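Local coordinates for abhydrolase domain-containing protein (Exiguobacterium antarcticum, PDB 5H3H) that probably hydrolyses carboxylic esters as an alpha/beta-hydrolase esterase, probably also acts as a perhydrolase, and binds ethaneperoxoic acid in its pocket, at residues G58-Y71 / D183-L196. Sequence-based numbering, arbitrary orientation.
Sequences GYGKSDAPATGYDY and DASSHGTIQSAIAL
Tyr69 lays its ring against the helix beginning at Ser186: Gly188 CA sits over one face, off-centre, 3.9 Å from the ring centroid in a CH-pi contact. Gln191 CB comes to 3.3 Å from Tyr69 CD2. With CG anti to the carbonyl carbon (chi1 -63°), the ring runs back along its own loop, where Tyr69 OH donates to Pro65 O at 2.8 Å, and that bond fixes its far end. Replacing Tyr69 by alanine would probably open a gap above Gly188 and leave Pro65 O without this donor. One turn beyond Gly188, Tyr59 OH shares a 2.8 Å hydrogen bond with Ser192 OG, which lies in the plane of the Tyr59 ring. At the helix start, Gly58 O is gripped twice by Ser185. Ser185 OG donates to Gly58 O at 2.7 Å, in the carbonyl plane on a lone pair, and Ser185 N bonds to the same oxygen, tilted from that plane. Ser185 OG stands between its own N and carbonyl carbon (chi1 72°), where it also accepts from Gly188 N as the N-cap. Near the other end, Tyr71 OH touches Leu196 CD2 at 3.3 Å. Leu196 in turn touches the bound ethaneperoxoic acid, so the loop following strand 50-54 backs a helix, probably part of the cap inserted between strands 114-120 and 211-217, that lines the ligand pocket of this alpha/beta hydrolase fold.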
loop_
_atom_site.group_PDB
_atom_site.type_symbol
_atom_site.label_atom_id
_atom_site.label_comp_id
_atom_site.label_asym_id
_atom_site.label_seq_id
_atom_site.Cartn_x
_atom_site.Cartn_y
_atom_site.Cartn_z
ATOM N N GLY B 58 3.570 13.826 -20.281
ATOM C CA GLY B 58 3.490 15.262 -20.537
ATOM C C GLY B 58 4.860 15.940 -20.677
ATOM O O GLY B 58 4.887 17.109 -21.043
ATOM N N TYR B 59 5.972 15.252 -20.327
ATOM C CA TYR B 59 7.278 15.905 -20.215
ATOM C C TYR B 59 8.284 15.163 -20.989
ATOM O O TYR B 59 8.072 13.976 -21.283
ATOM C CB TYR B 59 7.728 16.000 -18.769
ATOM C CG TYR B 59 6.731 16.808 -17.980
ATOM C CD1 TYR B 59 5.585 16.215 -17.487
ATOM C CD2 TYR B 59 6.880 18.167 -17.815
ATOM C CE1 TYR B 59 4.614 16.940 -16.830
ATOM C CE2 TYR B 59 5.930 18.901 -17.131
ATOM C CZ TYR B 59 4.822 18.322 -16.645
ATOM O OH TYR B 59 3.920 19.084 -15.965
ATOM N N GLY B 60 9.375 15.865 -21.370
ATOM C CA GLY B 60 10.543 15.175 -21.891
ATOM C C GLY B 60 10.138 14.380 -23.126
ATOM O O GLY B 60 9.457 14.899 -23.968
ATOM N N LYS B 61 10.504 13.117 -23.202
ATOM C CA LYS B 61 10.256 12.292 -24.399
ATOM C C LYS B 61 9.012 11.389 -24.258
ATOM O O LYS B 61 8.690 10.551 -25.123
ATOM C CB LYS B 61 11.509 11.510 -24.650
ATOM C CG LYS B 61 12.707 12.445 -24.790
ATOM C CD LYS B 61 14.021 11.719 -24.972
ATOM C CE LYS B 61 14.060 10.937 -26.277
ATOM N NZ LYS B 61 13.504 11.654 -27.476
ATOM N N SER B 62 8.284 11.571 -23.174
ATOM C CA SER B 62 7.061 10.763 -22.945
ATOM C C SER B 62 5.916 11.277 -23.814
ATOM O O SER B 62 5.935 12.449 -24.193
ATOM C CB SER B 62 6.704 10.789 -21.478
ATOM O OG SER B 62 7.733 10.102 -20.742
ATOM N N ASP B 63 4.924 10.413 -24.078
ATOM C CA ASP B 63 3.599 10.811 -24.583
ATOM C C ASP B 63 2.942 11.814 -23.629
ATOM O O ASP B 63 3.190 11.787 -22.406
ATOM C CB ASP B 63 2.609 9.598 -24.710
ATOM C CG ASP B 63 3.051 8.516 -25.730
ATOM O OD1 ASP B 63 4.121 8.661 -26.392
ATOM O OD2 ASP B 63 2.310 7.490 -25.817
ATOM N N ALA B 64 2.086 12.682 -24.163
ATOM C CA ALA B 64 1.409 13.693 -23.344
ATOM C C ALA B 64 -0.095 13.524 -23.625
ATOM O O ALA B 64 -0.660 14.190 -24.480
ATOM C CB ALA B 64 1.891 15.099 -23.669
ATOM N N PRO B 65 -0.731 12.583 -22.947
ATOM C CA PRO B 65 -2.181 12.470 -23.048
ATOM C C PRO B 65 -2.938 13.651 -22.460
ATOM O O PRO B 65 -2.365 14.564 -21.826
ATOM C CB PRO B 65 -2.476 11.209 -22.209
ATOM C CG PRO B 65 -1.437 11.240 -21.164
ATOM C CD PRO B 65 -0.197 11.720 -21.864
ATOM N N ALA B 66 -4.257 13.590 -22.613
ATOM C CA ALA B 66 -5.146 14.664 -22.235
ATOM C C ALA B 66 -5.255 14.776 -20.750
ATOM O O ALA B 66 -5.324 15.880 -20.203
ATOM C CB ALA B 66 -6.518 14.430 -22.863
ATOM N N THR B 67 -5.121 13.624 -20.104
ATOM C CA THR B 67 -5.469 13.462 -18.754
ATOM C C THR B 67 -4.456 12.595 -17.975
ATOM O O THR B 67 -3.502 12.003 -18.548
ATOM C CB THR B 67 -6.906 12.835 -18.734
ATOM O OG1 THR B 67 -7.533 13.207 -17.527
ATOM C CG2 THR B 67 -6.904 11.306 -18.900
ATOM N N GLY B 68 -4.657 12.603 -16.656
ATOM C CA GLY B 68 -3.965 11.749 -15.722
ATOM C C GLY B 68 -2.764 12.375 -15.039
ATOM O O GLY B 68 -1.860 11.655 -14.658
ATOM N N TYR B 69 -2.798 13.689 -14.809
ATOM C CA TYR B 69 -1.691 14.426 -14.186
ATOM C C TYR B 69 -1.840 14.536 -12.679
ATOM O O TYR B 69 -0.950 15.079 -11.997
ATOM C CB TYR B 69 -1.507 15.794 -14.893
ATOM C CG TYR B 69 -1.118 15.615 -16.347
ATOM C CD1 TYR B 69 0.199 15.512 -16.719
ATOM C CD2 TYR B 69 -2.066 15.465 -17.325
ATOM C CE1 TYR B 69 0.560 15.296 -18.030
ATOM C CE2 TYR B 69 -1.720 15.249 -18.612
ATOM C CZ TYR B 69 -0.401 15.196 -18.976
ATOM O OH TYR B 69 -0.018 14.955 -20.270
ATOM N N ASP B 70 -2.961 14.005 -12.171
ATOM C CA ASP B 70 -3.249 13.888 -10.729
ATOM C C ASP B 70 -2.243 12.932 -10.133
ATOM O O ASP B 70 -1.636 12.104 -10.864
ATOM C CB ASP B 70 -4.688 13.408 -10.518
ATOM C CG ASP B 70 -4.951 12.046 -11.191
ATOM O OD1 ASP B 70 -5.167 12.038 -12.425
ATOM O OD2 ASP B 70 -4.870 10.996 -10.503
ATOM N N TYR B 71 -1.927 13.108 -8.871
ATOM C CA TYR B 71 -0.789 12.339 -8.275
ATOM C C TYR B 71 -1.130 10.866 -8.220
ATOM O O TYR B 71 -0.234 10.032 -8.352
ATOM C CB TYR B 71 -0.429 12.829 -6.898
ATOM C CG TYR B 71 0.292 14.185 -6.832
ATOM C CD1 TYR B 71 0.553 14.947 -7.974
ATOM C CD2 TYR B 71 0.650 14.733 -5.618
ATOM C CE1 TYR B 71 1.172 16.210 -7.881
ATOM C CE2 TYR B 71 1.275 15.988 -5.528
ATOM C CZ TYR B 71 1.516 16.716 -6.670
ATOM O OH TYR B 71 2.156 17.932 -6.603
ATOM N N ASP B 183 10.528 22.241 -23.631
ATOM C CA ASP B 183 10.228 20.912 -24.154
ATOM C C ASP B 183 8.948 20.278 -23.636
ATOM O O ASP B 183 8.339 19.454 -24.319
ATOM C CB ASP B 183 11.409 19.956 -23.821
ATOM C CG ASP B 183 11.139 18.523 -24.243
ATOM O OD1 ASP B 183 11.355 18.171 -25.425
ATOM O OD2 ASP B 183 10.657 17.742 -23.404
ATOM N N ALA B 184 8.542 20.629 -22.452
ATOM C CA ALA B 184 7.372 20.093 -21.858
ATOM C C ALA B 184 6.133 20.388 -22.742
ATOM O O ALA B 184 6.042 21.426 -23.431
ATOM C CB ALA B 184 7.209 20.663 -20.477
ATOM N N SER B 185 5.219 19.434 -22.789
ATOM C CA SER B 185 3.920 19.703 -23.402
ATOM C C SER B 185 3.205 20.886 -22.675
ATOM O O SER B 185 3.212 20.958 -21.461
ATOM C CB SER B 185 3.040 18.442 -23.333
ATOM O OG SER B 185 2.594 18.178 -21.991
ATOM N N SER B 186 2.586 21.799 -23.419
ATOM C CA SER B 186 1.851 22.897 -22.789
ATOM C C SER B 186 0.729 22.371 -21.904
ATOM O O SER B 186 0.502 22.887 -20.805
ATOM C CB SER B 186 1.261 23.830 -23.849
ATOM O OG SER B 186 0.628 23.052 -24.859
ATOM N N HIS B 187 0.076 21.299 -22.375
ATOM C CA HIS B 187 -1.167 20.842 -21.723
ATOM C C HIS B 187 -0.850 20.002 -20.480
ATOM O O HIS B 187 -1.551 20.094 -19.485
ATOM C CB HIS B 187 -2.064 20.125 -22.656
ATOM C CG HIS B 187 -1.399 19.041 -23.419
ATOM N ND1 HIS B 187 -1.683 17.716 -23.187
ATOM C CD2 HIS B 187 -0.389 19.055 -24.310
ATOM C CE1 HIS B 187 -0.968 16.970 -23.998
ATOM N NE2 HIS B 187 -0.184 17.753 -24.705
ATOM N N GLY B 188 0.228 19.234 -20.514
ATOM C CA GLY B 188 0.731 18.610 -19.270
ATOM C C GLY B 188 1.141 19.610 -18.213
ATOM O O GLY B 188 0.797 19.462 -17.046
ATOM N N THR B 189 1.888 20.637 -18.638
ATOM C CA THR B 189 2.293 21.692 -17.758
ATOM C C THR B 189 1.054 22.262 -17.063
ATOM O O THR B 189 1.063 22.400 -15.854
ATOM C CB THR B 189 3.081 22.777 -18.497
ATOM O OG1 THR B 189 4.289 22.208 -18.998
ATOM C CG2 THR B 189 3.383 23.975 -17.619
ATOM N N ILE B 190 -0.008 22.540 -17.810
ATOM C CA ILE B 190 -1.239 23.059 -17.171
ATOM C C ILE B 190 -1.894 22.072 -16.189
ATOM O O ILE B 190 -2.154 22.418 -15.047
ATOM C CB ILE B 190 -2.224 23.528 -18.239
ATOM C CG1 ILE B 190 -1.662 24.839 -18.850
ATOM C CG2 ILE B 190 -3.633 23.638 -17.702
ATOM C CD1 ILE B 190 -2.277 25.164 -20.176
ATOM N N GLN B 191 -2.185 20.871 -16.652
ATOM C CA GLN B 191 -2.817 19.836 -15.820
ATOM C C GLN B 191 -2.012 19.496 -14.548
ATOM O O GLN B 191 -2.607 19.351 -13.464
ATOM C CB GLN B 191 -3.104 18.560 -16.647
ATOM C CG GLN B 191 -4.038 18.712 -17.876
ATOM C CD GLN B 191 -5.424 19.246 -17.581
ATOM O OE1 GLN B 191 -5.626 20.441 -17.318
ATOM N NE2 GLN B 191 -6.387 18.373 -17.646
ATOM N N SER B 192 -0.671 19.492 -14.608
ATOM C CA SER B 192 0.138 19.265 -13.405
ATOM C C SER B 192 0.110 20.423 -12.451
ATOM O O SER B 192 0.195 20.194 -11.251
ATOM C CB SER B 192 1.609 18.996 -13.716
ATOM O OG SER B 192 1.815 17.875 -14.540
ATOM N N ALA B 193 0.086 21.665 -12.962
ATOM C CA ALA B 193 -0.201 22.867 -12.123
ATOM C C ALA B 193 -1.509 22.768 -11.360
ATOM O O ALA B 193 -1.556 23.168 -10.218
ATOM C CB ALA B 193 -0.205 24.147 -12.961
ATOM N N ILE B 194 -2.547 22.188 -11.968
ATOM C CA ILE B 194 -3.847 21.961 -11.305
ATOM C C ILE B 194 -3.704 20.939 -10.140
ATOM O O ILE B 194 -4.258 21.138 -9.076
ATOM C CB ILE B 194 -4.923 21.552 -12.341
ATOM C CG1 ILE B 194 -5.296 22.783 -13.164
ATOM C CG2 ILE B 194 -6.152 20.840 -11.710
ATOM C CD1 ILE B 194 -6.314 22.509 -14.260
ATOM N N ALA B 195 -2.961 19.864 -10.370
ATOM C CA ALA B 195 -2.637 18.899 -9.324
ATOM C C ALA B 195 -1.786 19.570 -8.239
ATOM O O ALA B 195 -2.041 19.390 -7.029
ATOM C CB ALA B 195 -1.925 17.713 -9.939
ATOM N N LEU B 196 -0.795 20.365 -8.643
ATOM C CA LEU B 196 -0.044 21.156 -7.646
ATOM C C LEU B 196 -0.983 22.008 -6.816
ATOM O O LEU B 196 -0.847 22.092 -5.585
ATOM C CB LEU B 196 1.087 22.019 -8.222
ATOM C CG LEU B 196 2.377 21.268 -8.552
ATOM C CD1 LEU B 196 3.143 22.018 -9.631
ATOM C CD2 LEU B 196 3.244 21.007 -7.334
HETATM O O HOH W 1 7.513 16.929 -23.923
#